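Local coordinates for putative sugar binding protein (Salmonella enterica subsp. enterica serovar Typhimurium, PDB 3KNZ), which probably binds phosphorylated sugars or related carbohydrate derivatives through its SIS-type domains, although its precise role is not established, at residues A[108-118]-A[135-143]; A[30-41]-A[143-151]. All blocks are in the same frame, centred on the assembly; numbering follows the deposited sequence.

Interaction 1: residues A[108-118]-A[135-143]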
loop_
_atom_site.group_PDB
_atom_site.type_symbol
_atom_site.label_atom_id
_atom_site.label_comp_id
_atom_site.label_asym_id
_atom_site.label_seq_id
_atom_site.Cartn_x
_atom_site.Cartn_y
_atom_site.Cartn_z
ATOM N N GLY A 108 6.834 14.060 16.462
ATOM C CA GLY A 108 5.869 15.161 16.479
ATOM C C GLY A 108 5.010 15.294 15.225
ATOM O O GLY A 108 4.023 16.035 15.206
ATOM N N GLY A 109 5.387 14.612 14.158
ATOM C CA GLY A 109 4.589 14.689 12.939
ATOM C C GLY A 109 5.325 15.071 11.664
ATOM O O GLY A 109 6.304 15.832 11.669
ATOM N N SER A 110 4.819 14.523 10.570
ATOM C CA SER A 110 5.334 14.788 9.264
ATOM C C SER A 110 4.488 15.903 8.721
ATOM O O SER A 110 3.338 16.063 9.136
ATOM C CB SER A 110 5.179 13.549 8.383
ATOM O OG SER A 110 3.816 13.151 8.280
ATOM N N LEU A 111 5.051 16.684 7.806
ATOM C CA LEU A 111 4.295 17.751 7.178
ATOM C C LEU A 111 3.196 17.114 6.312
ATOM O O LEU A 111 2.127 17.693 6.123
ATOM C CB LEU A 111 5.212 18.646 6.350
ATOM C CG LEU A 111 6.354 19.308 7.133
ATOM C CD1 LEU A 111 7.215 20.147 6.200
ATOM C CD2 LEU A 111 5.832 20.155 8.301
ATOM N N SER A 112 3.456 15.912 5.804
ATOM C CA SER A 112 2.469 15.190 5.006
ATOM C C SER A 112 1.227 14.843 5.815
ATOM O O SER A 112 0.102 15.093 5.368
ATOM C CB SER A 112 3.062 13.913 4.422
ATOM O OG SER A 112 3.915 14.206 3.325
ATOM N N THR A 113 1.426 14.257 6.995
ATOM C CA THR A 113 0.300 13.919 7.861
ATOM C C THR A 113 -0.409 15.192 8.315
ATOM O O THR A 113 -1.637 15.261 8.297
ATOM C CB THR A 113 0.749 13.091 9.058
ATOM O OG1 THR A 113 1.252 11.839 8.581
ATOM C CG2 THR A 113 -0.416 12.832 10.011
ATOM N N LEU A 114 0.366 16.205 8.697
ATOM C CA LEU A 114 -0.203 17.487 9.106
ATOM C C LEU A 114 -1.099 18.049 7.992
ATOM O O LEU A 114 -2.254 18.416 8.237
ATOM C CB LEU A 114 0.907 18.485 9.457
ATOM C CG LEU A 114 0.460 19.885 9.897
ATOM C CD1 LEU A 114 -0.566 19.815 11.016
ATOM C CD2 LEU A 114 1.661 20.719 10.320
ATOM N N ALA A 115 -0.560 18.109 6.774
ATOM C CA ALA A 115 -1.295 18.625 5.622
ATOM C C ALA A 115 -2.566 17.812 5.372
ATOM O O ALA A 115 -3.604 18.367 5.035
ATOM C CB ALA A 115 -0.411 18.620 4.388
ATOM N N ALA A 116 -2.489 16.497 5.542
ATOM C CA ALA A 116 -3.657 15.646 5.334
ATOM C C ALA A 116 -4.741 16.033 6.344
ATOM O O ALA A 116 -5.900 16.222 5.981
ATOM C CB ALA A 116 -3.284 14.175 5.455
HETATM N N MSE A 117 -4.351 16.180 7.605
HETATM C CA MSE A 117 -5.289 16.564 8.655
HETATM C C MSE A 117 -5.916 17.928 8.379
HETATM O O MSE A 117 -7.123 18.107 8.558
HETATM C CB MSE A 117 -4.585 16.575 10.008
HETATM C CG MSE A 117 -4.180 15.196 10.457
HETATM SE SE MSE A 117 -3.006 15.232 11.985
HETATM C CE MSE A 117 -4.180 16.107 13.280
ATOM N N GLU A 118 -5.104 18.885 7.944
ATOM C CA GLU A 118 -5.625 20.214 7.628
ATOM C C GLU A 118 -6.590 20.137 6.448
ATOM O O GLU A 118 -7.583 20.861 6.408
ATOM C CB GLU A 118 -4.495 21.226 7.381
ATOM C CG GLU A 118 -3.808 21.676 8.665
ATOM C CD GLU A 118 -2.531 22.481 8.435
ATOM O OE1 GLU A 118 -2.032 22.528 7.288
ATOM O OE2 GLU A 118 -2.014 23.060 9.418
ATOM N N PRO A 135 4.072 18.612 23.385
ATOM C CA PRO A 135 3.244 18.791 22.195
ATOM C C PRO A 135 3.913 18.258 20.921
ATOM O O PRO A 135 5.139 18.154 20.849
ATOM C CB PRO A 135 3.035 20.309 22.122
ATOM C CG PRO A 135 4.082 20.902 22.963
ATOM C CD PRO A 135 4.469 19.890 23.993
ATOM N N ALA A 136 3.091 17.905 19.940
ATOM C CA ALA A 136 3.567 17.388 18.666
ATOM C C ALA A 136 3.069 18.308 17.555
ATOM O O ALA A 136 2.006 18.910 17.682
ATOM C CB ALA A 136 3.062 15.970 18.456
ATOM N N THR A 137 3.832 18.411 16.470
ATOM C CA THR A 137 3.460 19.281 15.351
ATOM C C THR A 137 2.068 18.984 14.780
ATOM O O THR A 137 1.349 19.901 14.387
ATOM C CB THR A 137 4.506 19.212 14.217
ATOM O OG1 THR A 137 5.789 19.615 14.718
ATOM C CG2 THR A 137 4.115 20.121 13.069
ATOM N N ILE A 138 1.675 17.715 14.744
ATOM C CA ILE A 138 0.362 17.351 14.206
ATOM C C ILE A 138 -0.808 17.717 15.143
ATOM O O ILE A 138 -1.964 17.723 14.720
ATOM C CB ILE A 138 0.300 15.850 13.792
ATOM C CG1 ILE A 138 0.637 14.938 14.975
ATOM C CG2 ILE A 138 1.255 15.578 12.640
ATOM C CD1 ILE A 138 0.520 13.450 14.670
ATOM N N ASP A 139 -0.516 18.037 16.402
ATOM C CA ASP A 139 -1.564 18.467 17.349
ATOM C C ASP A 139 -2.237 19.757 16.867
ATOM O O ASP A 139 -3.375 20.038 17.219
ATOM C CB ASP A 139 -0.994 18.678 18.766
ATOM C CG ASP A 139 -0.493 17.382 19.400
ATOM O OD1 ASP A 139 -0.832 16.296 18.882
ATOM O OD2 ASP A 139 0.234 17.447 20.417
ATOM N N ARG A 140 -1.507 20.531 16.068
ATOM C CA ARG A 140 -1.992 21.785 15.491
ATOM C C ARG A 140 -3.268 21.665 14.675
ATOM O O ARG A 140 -4.022 22.624 14.551
ATOM C CB ARG A 140 -0.949 22.358 14.537
ATOM C CG ARG A 140 0.248 23.041 15.166
ATOM C CD ARG A 140 0.870 23.912 14.090
ATOM N NE ARG A 140 -0.161 24.792 13.528
ATOM C CZ ARG A 140 -0.085 25.409 12.352
ATOM N NH1 ARG A 140 0.976 25.254 11.571
ATOM N NH2 ARG A 140 -1.091 26.176 11.951
ATOM N N ALA A 141 -3.479 20.506 14.071
ATOM C CA ALA A 141 -4.633 20.304 13.229
ATOM C C ALA A 141 -5.523 19.236 13.819
ATOM O O ALA A 141 -6.267 18.579 13.096
ATOM C CB ALA A 141 -4.179 19.896 11.845
ATOM N N ALA A 142 -5.459 19.071 15.132
ATOM C CA ALA A 142 -6.213 18.025 15.799
ATOM C C ALA A 142 -7.348 18.554 16.667
ATOM O O ALA A 142 -7.130 19.377 17.553
ATOM C CB ALA A 142 -5.273 17.190 16.648
ATOM N N ASP A 143 -8.563 18.078 16.411
ATOM C CA ASP A 143 -9.701 18.409 17.258
ATOM C C ASP A 143 -9.549 17.661 18.578
ATOM O O ASP A 143 -10.075 18.075 19.601
ATOM C CB ASP A 143 -11.004 17.964 16.600
ATOM C CG ASP A 143 -11.256 18.654 15.289
ATOM O OD1 ASP A 143 -11.091 19.889 15.233
ATOM O OD2 ASP A 143 -11.634 17.961 14.323
#
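Ile-138 plugs the angle between the glycine loop and the start of the helix that follows it, on one flank of the parallel-stranded alpha/beta sandwich of a SIS domain. Its backbone N donates to Gly-108 O (2.9 Å). Its CG2 methyl sits 3.5 Å from Gly-109 CA, where the chain carries no side chain to block it. One helical turn along, Leu-114 splits its two methyls: CD2 meets Thr-137 CG2 and CD1 lies 3.7 Å from Ala-141 CB. The selenomethionine Met-117 runs across Ile-138 at roughly a right angle, its SE 3.8 Å from Ile-138 CB. A bend at the end of that chain (chi3 61°) then carries CE to Ala-142 CB, 3.7 Å away. Further along the helix, Glu-118 packs its CG on Ala-141 CB, while its OE2 hangs over one face of the Arg-140 guanidinium, where only charge attraction can act.

Behind this first shell, Ser-110 caps the helix: its OG takes the N-H of Thr-113 (2.9 Å) and also the hydroxyl proton of that threonine. In SIS relatives the serine-rich loop ahead of this helix contributes to the phosphosugar site; here the contact packs next to that loop. Ala-141 O is held by Thr-127 of strand 126-131. The short 3-10 turn 137-140 has its own clasp, Ala-136 N donating to Asp-139 OD2 (2.9 Å) from above the carboxylate, 63° out of its plane.

Interaction 2: residues A[30-41]-A[143-151]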
loop_
_atom_site.group_PDB
_atom_site.type_symbol
_atom_site.label_atom_id
_atom_site.label_comp_id
_atom_site.label_asym_id
_atom_site.label_seq_id
_atom_site.Cartn_x
_atom_site.Cartn_y
_atom_site.Cartn_z
HETATM N N MSE A 30 -0.410 1.111 30.515
HETATM C CA MSE A 30 -1.411 1.748 29.661
HETATM C C MSE A 30 -2.812 1.190 29.869
HETATM O O MSE A 30 -3.790 1.913 29.692
HETATM C CB MSE A 30 -1.018 1.642 28.187
HETATM C CG MSE A 30 0.151 2.525 27.810
HETATM SE SE MSE A 30 0.538 2.451 25.921
HETATM C CE MSE A 30 -1.150 3.097 25.202
ATOM N N LEU A 31 -2.904 -0.087 30.241
ATOM C CA LEU A 31 -4.199 -0.723 30.480
ATOM C C LEU A 31 -4.930 -0.150 31.688
ATOM O O LEU A 31 -6.157 -0.173 31.738
ATOM C CB LEU A 31 -4.035 -2.225 30.714
ATOM C CG LEU A 31 -3.496 -3.063 29.564
ATOM C CD1 LEU A 31 -3.432 -4.526 29.988
ATOM C CD2 LEU A 31 -4.380 -2.879 28.345
ATOM N N THR A 32 -4.184 0.360 32.661
ATOM C CA THR A 32 -4.784 0.865 33.890
ATOM C C THR A 32 -4.952 2.390 33.904
ATOM O O THR A 32 -5.463 2.942 34.875
ATOM C CB THR A 32 -3.944 0.430 35.108
ATOM O OG1 THR A 32 -2.692 1.129 35.105
ATOM C CG2 THR A 32 -3.687 -1.083 35.058
ATOM N N GLN A 33 -4.531 3.064 32.834
ATOM C CA GLN A 33 -4.657 4.523 32.746
ATOM C C GLN A 33 -6.069 4.935 32.341
ATOM O O GLN A 33 -6.674 4.311 31.466
ATOM C CB GLN A 33 -3.682 5.100 31.710
ATOM C CG GLN A 33 -2.196 4.965 32.043
ATOM C CD GLN A 33 -1.287 5.471 30.916
ATOM O OE1 GLN A 33 -1.758 5.918 29.869
ATOM N NE2 GLN A 33 0.019 5.398 31.132
ATOM N N THR A 34 -6.597 5.975 32.982
ATOM C CA THR A 34 -7.894 6.522 32.596
ATOM C C THR A 34 -7.589 7.452 31.435
ATOM O O THR A 34 -6.770 8.368 31.548
ATOM C CB THR A 34 -8.564 7.325 33.711
ATOM O OG1 THR A 34 -7.716 8.421 34.068
ATOM C CG2 THR A 34 -8.830 6.441 34.933
ATOM N N ARG A 35 -8.240 7.215 30.311
ATOM C CA ARG A 35 -7.961 7.977 29.114
ATOM C C ARG A 35 -9.146 8.852 28.748
ATOM O O ARG A 35 -9.916 8.518 27.851
ATOM C CB ARG A 35 -7.638 6.998 27.988
ATOM C CG ARG A 35 -6.427 6.111 28.275
ATOM C CD ARG A 35 -5.142 6.920 28.267
ATOM N NE ARG A 35 -5.006 7.646 27.004
ATOM C CZ ARG A 35 -4.371 7.195 25.924
ATOM N NH1 ARG A 35 -3.768 6.012 25.927
ATOM N NH2 ARG A 35 -4.327 7.947 24.833
ATOM N N GLU A 36 -9.297 9.974 29.448
ATOM C CA GLU A 36 -10.392 10.892 29.156
ATOM C C GLU A 36 -10.294 11.377 27.717
ATOM O O GLU A 36 -11.315 11.614 27.065
ATOM C CB GLU A 36 -10.403 12.085 30.118
ATOM C CG GLU A 36 -10.602 11.720 31.596
ATOM C CD GLU A 36 -11.902 10.951 31.890
ATOM O OE1 GLU A 36 -12.418 10.234 31.004
ATOM O OE2 GLU A 36 -12.395 11.045 33.035
ATOM N N ASP A 37 -9.064 11.510 27.221
ATOM C CA ASP A 37 -8.852 11.954 25.851
ATOM C C ASP A 37 -9.500 10.973 24.881
ATOM O O ASP A 37 -10.213 11.389 23.966
ATOM C CB ASP A 37 -7.365 12.161 25.540
ATOM C CG ASP A 37 -6.527 10.933 25.811
ATOM O OD1 ASP A 37 -6.946 10.090 26.635
ATOM O OD2 ASP A 37 -5.433 10.822 25.216
ATOM N N LEU A 38 -9.285 9.678 25.088
ATOM C CA LEU A 38 -9.910 8.676 24.230
ATOM C C LEU A 38 -11.430 8.756 24.341
ATOM O O LEU A 38 -12.137 8.676 23.333
ATOM C CB LEU A 38 -9.435 7.267 24.579
ATOM C CG LEU A 38 -7.954 6.983 24.337
ATOM C CD1 LEU A 38 -7.638 5.553 24.748
ATOM C CD2 LEU A 38 -7.574 7.224 22.886
ATOM N N TRP A 39 -11.930 8.922 25.564
ATOM C CA TRP A 39 -13.368 9.029 25.774
ATOM C C TRP A 39 -13.977 10.261 25.101
ATOM O O TRP A 39 -15.027 10.151 24.469
ATOM C CB TRP A 39 -13.716 8.955 27.265
ATOM C CG TRP A 39 -13.584 7.550 27.778
ATOM C CD1 TRP A 39 -12.488 6.984 28.377
ATOM C CD2 TRP A 39 -14.570 6.511 27.683
ATOM N NE1 TRP A 39 -12.742 5.664 28.680
ATOM C CE2 TRP A 39 -14.010 5.348 28.262
ATOM C CE3 TRP A 39 -15.875 6.455 27.178
ATOM C CZ2 TRP A 39 -14.713 4.142 28.350
ATOM C CZ3 TRP A 39 -16.570 5.260 27.262
ATOM C CH2 TRP A 39 -15.989 4.120 27.845
ATOM N N ARG A 40 -13.331 11.420 25.210
ATOM C CA ARG A 40 -13.852 12.621 24.545
ATOM C C ARG A 40 -13.985 12.377 23.051
ATOM O O ARG A 40 -14.987 12.743 22.444
ATOM C CB ARG A 40 -12.966 13.842 24.788
ATOM C CG ARG A 40 -13.081 14.424 26.187
ATOM C CD ARG A 40 -12.332 15.746 26.309
ATOM N NE ARG A 40 -10.896 15.584 26.083
ATOM C CZ ARG A 40 -10.016 15.227 27.018
ATOM N NH1 ARG A 40 -10.407 14.981 28.269
ATOM N NH2 ARG A 40 -8.735 15.110 26.699
ATOM N N ALA A 41 -12.963 11.755 22.468
ATOM C CA ALA A 41 -12.964 11.426 21.041
ATOM C C ALA A 41 -14.077 10.427 20.727
ATOM O O ALA A 41 -14.738 10.529 19.695
ATOM C CB ALA A 41 -11.602 10.870 20.615
ATOM N N ASP A 143 -8.563 18.078 16.411
ATOM C CA ASP A 143 -9.701 18.409 17.258
ATOM C C ASP A 143 -9.549 17.661 18.578
ATOM O O ASP A 143 -10.075 18.075 19.601
ATOM C CB ASP A 143 -11.004 17.964 16.600
ATOM C CG ASP A 143 -11.256 18.654 15.289
ATOM O OD1 ASP A 143 -11.091 19.889 15.233
ATOM O OD2 ASP A 143 -11.634 17.961 14.323
ATOM N N TYR A 144 -8.848 16.528 18.535
ATOM C CA TYR A 144 -8.635 15.701 19.718
ATOM C C TYR A 144 -7.217 15.135 19.775
ATOM O O TYR A 144 -6.846 14.290 18.967
ATOM C CB TYR A 144 -9.678 14.576 19.760
ATOM C CG TYR A 144 -11.082 15.126 19.795
ATOM C CD1 TYR A 144 -11.669 15.505 20.998
ATOM C CD2 TYR A 144 -11.804 15.321 18.620
ATOM C CE1 TYR A 144 -12.942 16.037 21.034
ATOM C CE2 TYR A 144 -13.084 15.856 18.646
ATOM C CZ TYR A 144 -13.649 16.208 19.856
ATOM O OH TYR A 144 -14.922 16.735 19.893
ATOM N N ILE A 145 -6.419 15.621 20.724
ATOM C CA ILE A 145 -5.060 15.130 20.886
ATOM C C ILE A 145 -5.097 13.810 21.654
ATOM O O ILE A 145 -5.371 13.798 22.854
ATOM C CB ILE A 145 -4.161 16.125 21.645
ATOM C CG1 ILE A 145 -4.002 17.436 20.875
ATOM C CG2 ILE A 145 -2.786 15.531 21.874
ATOM C CD1 ILE A 145 -5.209 18.336 20.907
ATOM N N LEU A 146 -4.819 12.709 20.957
ATOM C CA LEU A 146 -4.809 11.365 21.562
ATOM C C LEU A 146 -3.366 10.842 21.717
ATOM O O LEU A 146 -3.067 9.675 21.443
ATOM C CB LEU A 146 -5.633 10.402 20.697
ATOM C CG LEU A 146 -7.026 10.890 20.260
ATOM C CD1 LEU A 146 -7.741 9.811 19.437
ATOM C CD2 LEU A 146 -7.872 11.323 21.464
ATOM N N THR A 147 -2.478 11.717 22.171
ATOM C CA THR A 147 -1.070 11.387 22.316
ATOM C C THR A 147 -0.830 9.982 22.846
ATOM O O THR A 147 -1.513 9.532 23.757
ATOM C CB THR A 147 -0.372 12.373 23.285
ATOM O OG1 THR A 147 -0.704 13.723 22.932
ATOM C CG2 THR A 147 1.150 12.184 23.259
ATOM N N VAL A 148 0.143 9.293 22.253
ATOM C CA VAL A 148 0.572 7.984 22.732
ATOM C C VAL A 148 1.443 8.283 23.967
ATOM O O VAL A 148 2.441 9.004 23.860
ATOM C CB VAL A 148 1.400 7.211 21.666
ATOM C CG1 VAL A 148 1.845 5.848 22.204
ATOM C CG2 VAL A 148 0.601 7.039 20.371
ATOM N N PRO A 149 1.052 7.756 25.143
ATOM C CA PRO A 149 1.741 8.013 26.416
ATOM C C PRO A 149 3.104 7.335 26.549
ATOM O O PRO A 149 3.208 6.260 27.141
ATOM C CB PRO A 149 0.762 7.462 27.461
ATOM C CG PRO A 149 -0.022 6.425 26.747
ATOM C CD PRO A 149 -0.105 6.857 25.311
ATOM N N CYS A 150 4.143 7.990 26.040
ATOM C CA CYS A 150 5.488 7.420 26.047
ATOM C C CYS A 150 6.456 8.007 27.070
ATOM O O CYS A 150 7.518 7.437 27.285
ATOM C CB CYS A 150 6.082 7.488 24.643
ATOM S SG CYS A 150 5.197 6.414 23.477
ATOM N N GLY A 151 6.119 9.139 27.686
ATOM C CA GLY A 151 6.962 9.703 28.751
ATOM C C GLY A 151 7.990 10.787 28.447
ATOM O O GLY A 151 8.084 11.769 29.183
HETATM O O HOH W 1 -2.847 10.547 26.016
HETATM O O HOH W 2 -3.804 13.674 25.093
#
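Leu-146 drives its CD2 methyl against the first two turns of helix 36-47, 3.4 Å from Asp-37 O and 3.9 Å from Ala-41 CB, and CD1 faces Leu-38 CD2. This is the dense end of the contact, in which the chain leaving edge strand 144-145 of the SIS-domain sheet is covered by an N-terminal helix. A second, mixed patch forms where the ring of Pro-149 is approached from two directions about at right angles: the methyl of selenomethionine Met-30 makes the apolar contact, CE 3.8 Å from Pro-149 CG, and the amide oxygen of Gln-33 comes in along the other direction, OE1 3.6 Å from the same CG.

Between the patches lies a polar seam with no direct hydrogen bond across it. Arg-35, folded back at chi2 and chi3, grips Asp-37 side-on: NE bonds OD1 and NH2 bonds OD2, each at 3.1 Å and each oxygen close to the guanidinium plane. Leu-38 CD1 lies over the centre of one guanidinium face, and NH1 is taken by Asn-168, so the group is fixed in both tilt and rotation. Asp-37 has its CG wedged between backbone N and carbonyl carbon (chi1 56°), which turns the carboxylate back toward Arg-35. Water then does the bridging: water 1 is 2.7 Å from Asp-37 OD2 and 2.8 Å from Thr-147 O, and water 2 joins the same carboxylate oxygen to Ile-145 O. Looser still is the Tyr-144 end, where Ala-41 CA stands over one ring face near its rim.

Backbone bonds from Tyr-144 and Leu-146 to Ser-129 tie this edge to strand 126-131, while helix 161-179 packs against it through Leu-167 on Met-30, Leu-171 on Leu-38 and Asn-168, which also binds Leu-146 O.

Overall arrangement
From the N terminus the chain first lays down 30-41, the turn joining helix 15-32 to helix 36-47, and builds four strands of the first parallel sheet before 143-151 returns to it, so interaction 2 closes a loop of 101 residues. Interaction 1 nests within interaction 2: 108-118 and 135-143 close a loop of 16 residues holding strand 126-131. Their segments share Asp-143, and the two contacts touch where Asp-139 OD1 packs on Ile-145 CG2. With centres about 17 Å apart, they fasten helix 111-122 and the N-terminal helices to successive parts of the chain around edge strand 144-145.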